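PDB 6AU1: putative hemin storage protein from Bordetella bronchiseptica, which cleaves deacetylated poly-beta-1,6-N-acetyl-D-glucosamine with the glycoside hydrolase domain present here, and probably also deacetylates the polymer with its other domain. Local coordinates for residues A[7-12]-A[296-301]; A[205-210]-A[253-258]; A[231-236]-A[249-254]. All coordinates share one frame; numbering follows the deposited sequence.

Interaction 1. Residues A[7-12]-A[296-301]; sequences ERIVQV and RTIFEL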
loop_
_atom_site.group_PDB
_atom_site.type_symbol
_atom_site.label_atom_id
_atom_site.label_comp_id
_atom_site.label_asym_id
_atom_site.label_seq_id
_atom_site.Cartn_x
_atom_site.Cartn_y
_atom_site.Cartn_z
ATOM N N GLU A 7 -2.629 -13.543 10.473
ATOM C CA GLU A 7 -1.627 -12.518 10.202
ATOM C C GLU A 7 -1.706 -11.431 11.252
ATOM O O GLU A 7 -2.785 -10.968 11.612
ATOM C CB GLU A 7 -1.799 -11.900 8.808
ATOM C CG GLU A 7 -1.511 -12.861 7.665
ATOM C CD GLU A 7 -0.068 -13.359 7.655
ATOM O OE1 GLU A 7 0.852 -12.537 7.823
ATOM O OE2 GLU A 7 0.138 -14.583 7.486
ATOM N N ARG A 8 -0.546 -11.046 11.753
ATOM C CA ARG A 8 -0.430 -9.939 12.681
ATOM C C ARG A 8 0.735 -9.143 12.163
ATOM O O ARG A 8 1.863 -9.620 12.203
ATOM C CB ARG A 8 -0.189 -10.430 14.116
ATOM C CG ARG A 8 -1.291 -11.346 14.654
ATOM C CD ARG A 8 -2.554 -10.543 14.943
ATOM N NE ARG A 8 -3.768 -11.364 15.039
ATOM C CZ ARG A 8 -4.105 -12.070 16.106
ATOM N NH1 ARG A 8 -3.305 -12.081 17.160
ATOM N NH2 ARG A 8 -5.224 -12.779 16.117
ATOM N N ILE A 9 0.475 -7.965 11.610
ATOM C CA ILE A 9 1.545 -7.313 10.872
ATOM C C ILE A 9 1.913 -5.951 11.421
ATOM O O ILE A 9 1.133 -5.300 12.111
ATOM C CB ILE A 9 1.194 -7.195 9.366
ATOM C CG1 ILE A 9 0.026 -6.230 9.133
ATOM C CG2 ILE A 9 0.861 -8.586 8.784
ATOM C CD1 ILE A 9 0.449 -4.767 8.886
ATOM N N VAL A 10 3.135 -5.537 11.112
ATOM C CA VAL A 10 3.629 -4.223 11.487
ATOM C C VAL A 10 4.170 -3.583 10.228
ATOM O O VAL A 10 4.995 -4.178 9.537
ATOM C CB VAL A 10 4.751 -4.298 12.561
ATOM C CG1 VAL A 10 5.255 -2.885 12.906
ATOM C CG2 VAL A 10 4.268 -5.021 13.819
ATOM N N GLN A 11 3.695 -2.387 9.900
ATOM C CA GLN A 11 4.215 -1.681 8.729
ATOM C C GLN A 11 5.240 -0.647 9.189
ATOM O O GLN A 11 4.999 0.110 10.126
ATOM C CB GLN A 11 3.081 -1.034 7.939
ATOM C CG GLN A 11 3.523 -0.396 6.616
ATOM C CD GLN A 11 2.344 -0.113 5.705
ATOM O OE1 GLN A 11 1.455 -0.942 5.557
ATOM N NE2 GLN A 11 2.335 1.056 5.091
ATOM N N VAL A 12 6.388 -0.629 8.520
ATOM C CA VAL A 12 7.552 0.113 9.002
ATOM C C VAL A 12 8.121 1.054 7.950
ATOM O O VAL A 12 8.336 0.653 6.799
ATOM C CB VAL A 12 8.661 -0.869 9.441
ATOM C CG1 VAL A 12 9.964 -0.138 9.742
ATOM C CG2 VAL A 12 8.192 -1.689 10.656
ATOM N N ARG A 296 -9.026 -13.367 4.741
ATOM C CA ARG A 296 -7.853 -12.806 4.074
ATOM C C ARG A 296 -7.783 -11.285 4.106
ATOM O O ARG A 296 -6.909 -10.689 3.484
ATOM C CB ARG A 296 -7.787 -13.314 2.633
ATOM C CG ARG A 296 -7.554 -14.821 2.579
ATOM C CD ARG A 296 -7.177 -15.311 1.200
ATOM N NE ARG A 296 -8.317 -15.340 0.294
ATOM C CZ ARG A 296 -8.535 -14.441 -0.656
ATOM N NH1 ARG A 296 -7.687 -13.438 -0.830
ATOM N NH2 ARG A 296 -9.601 -14.553 -1.438
ATOM N N THR A 297 -8.676 -10.656 4.857
ATOM C CA THR A 297 -8.575 -9.209 5.046
ATOM C C THR A 297 -7.813 -8.906 6.324
ATOM O O THR A 297 -8.164 -9.387 7.397
ATOM C CB THR A 297 -9.960 -8.542 5.093
ATOM O OG1 THR A 297 -10.639 -8.817 3.868
ATOM C CG2 THR A 297 -9.835 -7.021 5.267
ATOM N N ILE A 298 -6.752 -8.123 6.187
ATOM C CA ILE A 298 -5.991 -7.645 7.324
ATOM C C ILE A 298 -6.470 -6.244 7.658
ATOM O O ILE A 298 -6.411 -5.347 6.818
ATOM C CB ILE A 298 -4.490 -7.647 7.026
ATOM C CG1 ILE A 298 -4.042 -9.070 6.687
ATOM C CG2 ILE A 298 -3.693 -7.079 8.198
ATOM C CD1 ILE A 298 -2.615 -9.166 6.198
ATOM N N PHE A 299 -6.991 -6.071 8.867
ATOM C CA PHE A 299 -7.452 -4.759 9.290
ATOM C C PHE A 299 -6.252 -3.985 9.803
ATOM O O PHE A 299 -5.783 -4.206 10.920
ATOM C CB PHE A 299 -8.553 -4.882 10.350
ATOM C CG PHE A 299 -9.824 -5.481 9.815
ATOM C CD1 PHE A 299 -9.954 -6.862 9.686
ATOM C CD2 PHE A 299 -10.872 -4.671 9.417
ATOM C CE1 PHE A 299 -11.109 -7.414 9.168
ATOM C CE2 PHE A 299 -12.050 -5.219 8.910
ATOM C CZ PHE A 299 -12.168 -6.589 8.781
ATOM N N GLU A 300 -5.743 -3.095 8.958
ATOM C CA GLU A 300 -4.544 -2.342 9.300
ATOM C C GLU A 300 -4.922 -1.057 10.032
ATOM O O GLU A 300 -5.514 -0.147 9.455
ATOM C CB GLU A 300 -3.730 -2.033 8.048
ATOM C CG GLU A 300 -2.395 -1.404 8.359
ATOM C CD GLU A 300 -1.449 -1.425 7.179
ATOM O OE1 GLU A 300 -1.895 -1.658 6.033
ATOM O OE2 GLU A 300 -0.247 -1.200 7.409
ATOM N N LEU A 301 -4.571 -1.005 11.313
ATOM C CA LEU A 301 -4.964 0.093 12.194
ATOM C C LEU A 301 -3.907 1.180 12.188
ATOM O O LEU A 301 -2.769 0.929 11.793
ATOM C CB LEU A 301 -5.153 -0.427 13.621
ATOM C CG LEU A 301 -6.136 -1.584 13.752
ATOM C CD1 LEU A 301 -5.983 -2.237 15.109
ATOM C CD2 LEU A 301 -7.560 -1.052 13.578
#
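Strands 8-12 and 297-301 belong to the barrel of this TIM-barrel glycoside hydrolase domain. They are next-nearest neighbours, with strand 332-335 hydrogen-bonded in parallel between them. Their axes come within 8.4 Å at an angle of 44°, and they meet through side chains turned into the barrel.

The apolar part is built around I298. Its CG2, anti to the backbone N, lies 3.9 Å from CG1 of I9, which takes the crowded position between the backbone N and the carbonyl carbon (chi1 67°). The other branch of I298 crosses E7 obliquely, with CD1 3.9 Å from E7 CB. E7 then bends at chi2, carrying its carboxylate away to a hydrogen bond with S42, and Y45 packs on both isoleucines.

The polar part is E300 with Q11. Both chains are extended and cross at about a right angle, so that E300 OE2 lies 3.4 Å from Q11 CB, beside the terminal amide. CD1 of I9 closes on E300 OE2 at 3.9 Å, while E300 OE1 takes a weak hydrogen bond from N234.

The barrel interior thus changes from hydrocarbon to amide and carboxylate toward the C-terminal ends of the strands, and the buried setting could raise the pKa of E300.

Interaction 2. Residues A[205-210]-A[253-258]; sequences KIRYLI and LPEFLK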
loop_
_atom_site.group_PDB
_atom_site.type_symbol
_atom_site.label_atom_id
_atom_site.label_comp_id
_atom_site.label_asym_id
_atom_site.label_seq_id
_atom_site.Cartn_x
_atom_site.Cartn_y
_atom_site.Cartn_z
ATOM N N LYS A 205 -11.361 -0.296 -15.026
ATOM C CA LYS A 205 -10.153 0.316 -14.466
ATOM C C LYS A 205 -9.677 -0.458 -13.244
ATOM O O LYS A 205 -8.469 -0.633 -13.043
ATOM C CB LYS A 205 -10.399 1.780 -14.107
ATOM C CG LYS A 205 -10.478 2.678 -15.340
ATOM C CD LYS A 205 -10.644 4.138 -14.945
ATOM C CE LYS A 205 -12.068 4.400 -14.451
ATOM N NZ LYS A 205 -12.132 5.760 -13.842
ATOM N N ILE A 206 -10.621 -0.907 -12.423
ATOM C CA ILE A 206 -10.275 -1.709 -11.246
ATOM C C ILE A 206 -9.511 -2.954 -11.672
ATOM O O ILE A 206 -8.449 -3.260 -11.113
ATOM C CB ILE A 206 -11.526 -2.097 -10.438
ATOM C CG1 ILE A 206 -12.078 -0.855 -9.719
ATOM C CG2 ILE A 206 -11.232 -3.254 -9.444
ATOM C CD1 ILE A 206 -13.564 -0.981 -9.267
ATOM N N ARG A 207 -10.020 -3.643 -12.688
ATOM C CA ARG A 207 -9.377 -4.866 -13.160
ATOM C C ARG A 207 -8.047 -4.569 -13.848
ATOM O O ARG A 207 -7.101 -5.360 -13.740
ATOM C CB ARG A 207 -10.314 -5.630 -14.094
ATOM C CG ARG A 207 -11.461 -6.274 -13.344
ATOM C CD ARG A 207 -12.280 -7.199 -14.228
ATOM N NE ARG A 207 -13.474 -7.684 -13.540
ATOM C CZ ARG A 207 -14.703 -7.230 -13.767
ATOM N NH1 ARG A 207 -14.903 -6.283 -14.675
ATOM N NH2 ARG A 207 -15.732 -7.726 -13.093
ATOM N N TYR A 208 -7.964 -3.436 -14.545
ATOM C CA TYR A 208 -6.716 -3.076 -15.214
ATOM C C TYR A 208 -5.578 -2.885 -14.202
ATOM O O TYR A 208 -4.467 -3.401 -14.401
ATOM C CB TYR A 208 -6.885 -1.806 -16.056
ATOM C CG TYR A 208 -5.696 -1.526 -16.949
ATOM C CD1 TYR A 208 -5.616 -2.071 -18.222
ATOM C CD2 TYR A 208 -4.641 -0.727 -16.505
ATOM C CE1 TYR A 208 -4.537 -1.821 -19.039
ATOM C CE2 TYR A 208 -3.554 -0.477 -17.309
ATOM C CZ TYR A 208 -3.503 -1.026 -18.576
ATOM O OH TYR A 208 -2.421 -0.780 -19.396
ATOM N N LEU A 209 -5.845 -2.137 -13.132
ATOM C CA LEU A 209 -4.826 -1.936 -12.092
ATOM C C LEU A 209 -4.454 -3.253 -11.430
ATOM O O LEU A 209 -3.275 -3.507 -11.157
ATOM C CB LEU A 209 -5.305 -0.938 -11.030
ATOM C CG LEU A 209 -5.437 0.512 -11.499
ATOM C CD1 LEU A 209 -6.003 1.387 -10.362
ATOM C CD2 LEU A 209 -4.084 1.049 -11.992
ATOM N N ILE A 210 -5.451 -4.099 -11.167
ATOM C CA ILE A 210 -5.151 -5.398 -10.567
ATOM C C ILE A 210 -4.265 -6.233 -11.492
ATOM O O ILE A 210 -3.274 -6.826 -11.047
ATOM C CB ILE A 210 -6.426 -6.177 -10.234
ATOM C CG1 ILE A 210 -7.176 -5.488 -9.083
ATOM C CG2 ILE A 210 -6.093 -7.625 -9.879
ATOM C CD1 ILE A 210 -8.601 -6.048 -8.822
ATOM N N LEU A 253 -13.407 -4.231 -2.934
ATOM C CA LEU A 253 -13.133 -5.327 -2.006
ATOM C C LEU A 253 -13.314 -6.703 -2.664
ATOM O O LEU A 253 -12.423 -7.544 -2.550
ATOM C CB LEU A 253 -14.000 -5.213 -0.747
ATOM C CG LEU A 253 -13.851 -6.365 0.250
ATOM C CD1 LEU A 253 -12.386 -6.542 0.678
ATOM C CD2 LEU A 253 -14.741 -6.127 1.455
ATOM N N PRO A 254 -14.443 -6.942 -3.366
ATOM C CA PRO A 254 -14.592 -8.271 -3.985
ATOM C C PRO A 254 -13.482 -8.619 -4.975
ATOM O O PRO A 254 -13.002 -9.759 -4.984
ATOM C CB PRO A 254 -15.933 -8.167 -4.724
ATOM C CG PRO A 254 -16.667 -7.100 -4.037
ATOM C CD PRO A 254 -15.660 -6.124 -3.544
ATOM N N GLU A 255 -13.096 -7.653 -5.803
ATOM C CA GLU A 255 -12.069 -7.890 -6.808
ATOM C C GLU A 255 -10.700 -8.081 -6.152
ATOM O O GLU A 255 -9.901 -8.892 -6.618
ATOM C CB GLU A 255 -12.017 -6.739 -7.814
ATOM C CG GLU A 255 -13.279 -6.616 -8.673
ATOM C CD GLU A 255 -13.523 -7.849 -9.525
ATOM O OE1 GLU A 255 -12.544 -8.402 -10.068
ATOM O OE2 GLU A 255 -14.692 -8.270 -9.649
ATOM N N PHE A 256 -10.435 -7.339 -5.082
ATOM C CA PHE A 256 -9.169 -7.496 -4.358
ATOM C C PHE A 256 -9.102 -8.877 -3.734
ATOM O O PHE A 256 -8.058 -9.542 -3.777
ATOM C CB PHE A 256 -9.000 -6.439 -3.257
ATOM C CG PHE A 256 -8.403 -5.127 -3.729
ATOM C CD1 PHE A 256 -8.663 -4.630 -4.999
ATOM C CD2 PHE A 256 -7.593 -4.388 -2.879
ATOM C CE1 PHE A 256 -8.107 -3.409 -5.414
ATOM C CE2 PHE A 256 -7.031 -3.173 -3.295
ATOM C CZ PHE A 256 -7.310 -2.684 -4.558
ATOM N N LEU A 257 -10.216 -9.314 -3.152
ATOM C CA LEU A 257 -10.237 -10.610 -2.477
ATOM C C LEU A 257 -9.976 -11.744 -3.457
ATOM O O LEU A 257 -9.436 -12.787 -3.077
ATOM C CB LEU A 257 -11.577 -10.836 -1.764
ATOM C CG LEU A 257 -11.803 -10.058 -0.464
ATOM C CD1 LEU A 257 -13.265 -10.145 -0.023
ATOM C CD2 LEU A 257 -10.867 -10.552 0.642
ATOM N N LYS A 258 -10.363 -11.538 -4.716
ATOM C CA LYS A 258 -10.188 -12.557 -5.738
ATOM C C LYS A 258 -8.747 -12.649 -6.228
ATOM O O LYS A 258 -8.334 -13.687 -6.754
ATOM C CB LYS A 258 -11.120 -12.285 -6.926
ATOM C CG LYS A 258 -12.568 -12.671 -6.681
ATOM C CD LYS A 258 -13.495 -12.067 -7.727
ATOM C CE LYS A 258 -13.042 -12.388 -9.142
ATOM N NZ LYS A 258 -13.971 -11.805 -10.154
#
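E255 OE2 is held by two cations through long salt bridges in one network, R207 from the facing helix and K258 from its own. It lies at the junction of two neighbouring outer helices of the TIM barrel, 195-223 and 253-259, which run almost side by side, their axes 10.6 Å apart and 27° from parallel. R207 NH2 approaches E255 OE2 to 3.6 Å. K258 NZ reaches E255 OE2, also at 3.6 Å, from one helical turn farther on. The R207 chain is extended from CG to NE and its guanidinium stands 80° from the carboxylate plane, so the two groups do not pair flat. The shared anion probably offsets the repulsion between R207 NH2 and K258 NZ, 5.3 Å apart.

Beneath this charged layer the contact is hydrocarbon. E255 is bent at chi2, and its CB and CG lie across I206 CG2, the branch anti to the backbone N. F256 comes in from the strand side, packing also on R233 and L235 of strand 230-235. I210 reaches between E255 and F256: I210 CD1 lies 3.6 Å from E255 CB and 4.1 Å from F256 CD1.

Interaction 3. Residues A[231-236]-A[249-254]; sequences VARNLY and YGQSLP. With EDO (1,2-ethanediol), chain G.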
loop_
_atom_site.group_PDB
_atom_site.type_symbol
_atom_site.label_atom_id
_atom_site.label_comp_id
_atom_site.label_asym_id
_atom_site.label_seq_id
_atom_site.Cartn_x
_atom_site.Cartn_y
_atom_site.Cartn_z
ATOM N N VAL A 231 1.323 -11.825 -2.117
ATOM C CA VAL A 231 1.035 -10.416 -2.385
ATOM C C VAL A 231 -0.143 -9.874 -1.581
ATOM O O VAL A 231 -1.154 -10.552 -1.368
ATOM C CB VAL A 231 0.766 -10.151 -3.901
ATOM C CG1 VAL A 231 2.024 -10.460 -4.726
ATOM C CG2 VAL A 231 -0.442 -10.950 -4.408
ATOM N N ALA A 232 0.009 -8.633 -1.131
ATOM C CA ALA A 232 -1.063 -7.896 -0.473
ATOM C C ALA A 232 -1.210 -6.550 -1.158
ATOM O O ALA A 232 -0.274 -6.084 -1.817
ATOM C CB ALA A 232 -0.769 -7.712 1.015
ATOM N N ARG A 233 -2.370 -5.926 -1.016
ATOM C CA ARG A 233 -2.532 -4.564 -1.535
ATOM C C ARG A 233 -3.341 -3.730 -0.551
ATOM O O ARG A 233 -4.303 -4.222 0.030
ATOM C CB ARG A 233 -3.206 -4.582 -2.913
ATOM C CG ARG A 233 -3.388 -3.165 -3.533
ATOM C CD ARG A 233 -3.774 -3.239 -5.013
ATOM N NE ARG A 233 -4.268 -1.948 -5.500
ATOM C CZ ARG A 233 -4.995 -1.801 -6.605
ATOM N NH1 ARG A 233 -5.284 -2.860 -7.364
ATOM N NH2 ARG A 233 -5.448 -0.594 -6.940
ATOM N N ASN A 234 -2.937 -2.476 -0.352
ATOM C CA ASN A 234 -3.709 -1.543 0.468
ATOM C C ASN A 234 -5.045 -1.199 -0.176
ATOM O O ASN A 234 -5.108 -0.853 -1.367
ATOM C CB ASN A 234 -2.943 -0.231 0.699
ATOM C CG ASN A 234 -1.813 -0.367 1.693
ATOM O OD1 ASN A 234 -0.718 0.113 1.441
ATOM N ND2 ASN A 234 -2.085 -0.978 2.848
ATOM N N LEU A 235 -6.099 -1.266 0.630
ATOM C CA LEU A 235 -7.453 -0.931 0.197
ATOM C C LEU A 235 -8.005 0.156 1.111
ATOM O O LEU A 235 -7.944 0.033 2.343
ATOM C CB LEU A 235 -8.355 -2.176 0.247
ATOM C CG LEU A 235 -9.854 -1.997 -0.019
ATOM C CD1 LEU A 235 -10.101 -1.446 -1.429
ATOM C CD2 LEU A 235 -10.564 -3.325 0.167
ATOM N N TYR A 236 -8.533 1.213 0.509
ATOM C CA TYR A 236 -9.201 2.267 1.270
ATOM C C TYR A 236 -10.547 1.793 1.829
ATOM O O TYR A 236 -11.204 0.937 1.243
ATOM C CB TYR A 236 -9.418 3.490 0.388
ATOM C CG TYR A 236 -8.206 4.377 0.253
ATOM C CD1 TYR A 236 -7.892 5.307 1.242
ATOM C CD2 TYR A 236 -7.378 4.298 -0.862
ATOM C CE1 TYR A 236 -6.781 6.131 1.125
ATOM C CE2 TYR A 236 -6.263 5.126 -0.988
ATOM C CZ TYR A 236 -5.975 6.033 0.008
ATOM O OH TYR A 236 -4.875 6.857 -0.109
ATOM N N TYR A 249 -12.408 5.607 -6.753
ATOM C CA TYR A 249 -11.196 5.068 -6.134
ATOM C C TYR A 249 -10.412 4.130 -7.050
ATOM O O TYR A 249 -9.191 4.051 -6.946
ATOM C CB TYR A 249 -11.540 4.316 -4.842
ATOM C CG TYR A 249 -11.644 5.187 -3.610
ATOM C CD1 TYR A 249 -12.811 5.888 -3.327
ATOM C CD2 TYR A 249 -10.577 5.288 -2.712
ATOM C CE1 TYR A 249 -12.918 6.675 -2.192
ATOM C CE2 TYR A 249 -10.677 6.066 -1.566
ATOM C CZ TYR A 249 -11.847 6.752 -1.309
ATOM O OH TYR A 249 -11.960 7.539 -0.182
ATOM N N GLY A 250 -11.097 3.381 -7.906
ATOM C CA GLY A 250 -10.393 2.406 -8.728
ATOM C C GLY A 250 -9.934 1.211 -7.903
ATOM O O GLY A 250 -8.972 0.523 -8.259
ATOM N N GLN A 251 -10.636 0.971 -6.797
ATOM C CA GLN A 251 -10.376 -0.170 -5.914
ATOM C C GLN A 251 -11.701 -0.810 -5.530
ATOM O O GLN A 251 -12.726 -0.145 -5.549
ATOM C CB GLN A 251 -9.636 0.263 -4.650
ATOM C CG GLN A 251 -8.345 1.039 -4.881
ATOM C CD GLN A 251 -7.642 1.350 -3.579
ATOM O OE1 GLN A 251 -8.250 1.324 -2.516
ATOM N NE2 GLN A 251 -6.349 1.646 -3.655
ATOM N N SER A 252 -11.671 -2.087 -5.150
ATOM C CA SER A 252 -12.891 -2.859 -4.894
ATOM C C SER A 252 -12.583 -4.016 -3.957
ATOM O O SER A 252 -11.610 -4.717 -4.171
ATOM C CB SER A 252 -13.472 -3.401 -6.205
ATOM O OG SER A 252 -14.352 -4.474 -5.974
ATOM N N LEU A 253 -13.407 -4.231 -2.934
ATOM C CA LEU A 253 -13.133 -5.327 -2.006
ATOM C C LEU A 253 -13.314 -6.703 -2.664
ATOM O O LEU A 253 -12.423 -7.544 -2.550
ATOM C CB LEU A 253 -14.000 -5.213 -0.747
ATOM C CG LEU A 253 -13.851 -6.365 0.250
ATOM C CD1 LEU A 253 -12.386 -6.542 0.678
ATOM C CD2 LEU A 253 -14.741 -6.127 1.455
ATOM N N PRO A 254 -14.443 -6.942 -3.366
ATOM C CA PRO A 254 -14.592 -8.271 -3.985
ATOM C C PRO A 254 -13.482 -8.619 -4.975
ATOM O O PRO A 254 -13.002 -9.759 -4.984
ATOM C CB PRO A 254 -15.933 -8.167 -4.724
ATOM C CG PRO A 254 -16.667 -7.100 -4.037
ATOM C CD PRO A 254 -15.660 -6.124 -3.544
HETATM C C1 EDO G . -2.070 8.248 -1.490
HETATM O O1 EDO G . -1.087 7.253 -1.833
HETATM C C2 EDO G . -3.164 8.286 -2.553
HETATM O O2 EDO G . -3.952 7.093 -2.477
HETATM O O HOH W 1 -7.692 -1.894 -8.691
#
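With CG anti to the carbonyl carbon (chi1 -54°) and the chain extended beyond it, Q251 reaches straight to the end of strand 230-235, where Y236 offers its backbone N-H. This is the loop region that follows a TIM-barrel strand and leads, through short helices, into helix 253-259. Y236 N donates to Q251 OE1 over 3.0 Å in an almost linear bond (175°) that lies in the carbonyl plane. At the other end of the amide, Q251 NE2 donates to A163 O, so both ends of the group are held and its rotation is fixed.

R233, anti at chi1 and extended to NE, lies beside Q251 with its guanidinium nearly perpendicular to the amide. Its NH2 also donates to A163 O. R233 NH1 donates to a water at 2.9 Å, which in turn donates to G250 O at 2.8 Å. G250 has positive phi and ends the preceding helical turn, whereas S252 is the N-cap of the next helix.

L235 slides past Q251 in the opposite direction. L235 CD1 meets Q251 CB at 3.7 Å, and L235 CD2 touches L253 CD1, also at 3.7 Å, joining strand to helix start.

The two tyrosines meet obliquely, with ring planes 55° apart and Y249 CE2 3.5 Å from Y236 CB. Y249 OH is hydrogen-bonded to Q238. The Y236 ring extends toward the C-terminal mouth of the barrel, where TIM-barrel active sites lie. There an ethanediol, probably from the crystallisation liquor, is also hydrogen-bonded to D161, and Y236 OH donates to ethanediol O2 at 2.6 Å.

How the interactions relate
From the N terminus, strand 8-12 opens the barrel, and interaction 1 closes the longest loop when strand 297-305 returns to it 284 residues later. Interactions 2 and 3 are both nested inside that loop. Helix 195-223 leads into strand 230-235, and each finds its partner on the segment that ends in helix 253-259. Interactions 2 and 3 therefore end on the same stretch of chain and share L253 and P254, while F256 packs on R233 between the two. R296 NH2 probably hydrogen-bonds to L257 O, linking interaction 2 to interaction 1. N234 and E300 join interactions 1 and 3 inside the barrel, so outer helices, loop and inner strands are connected.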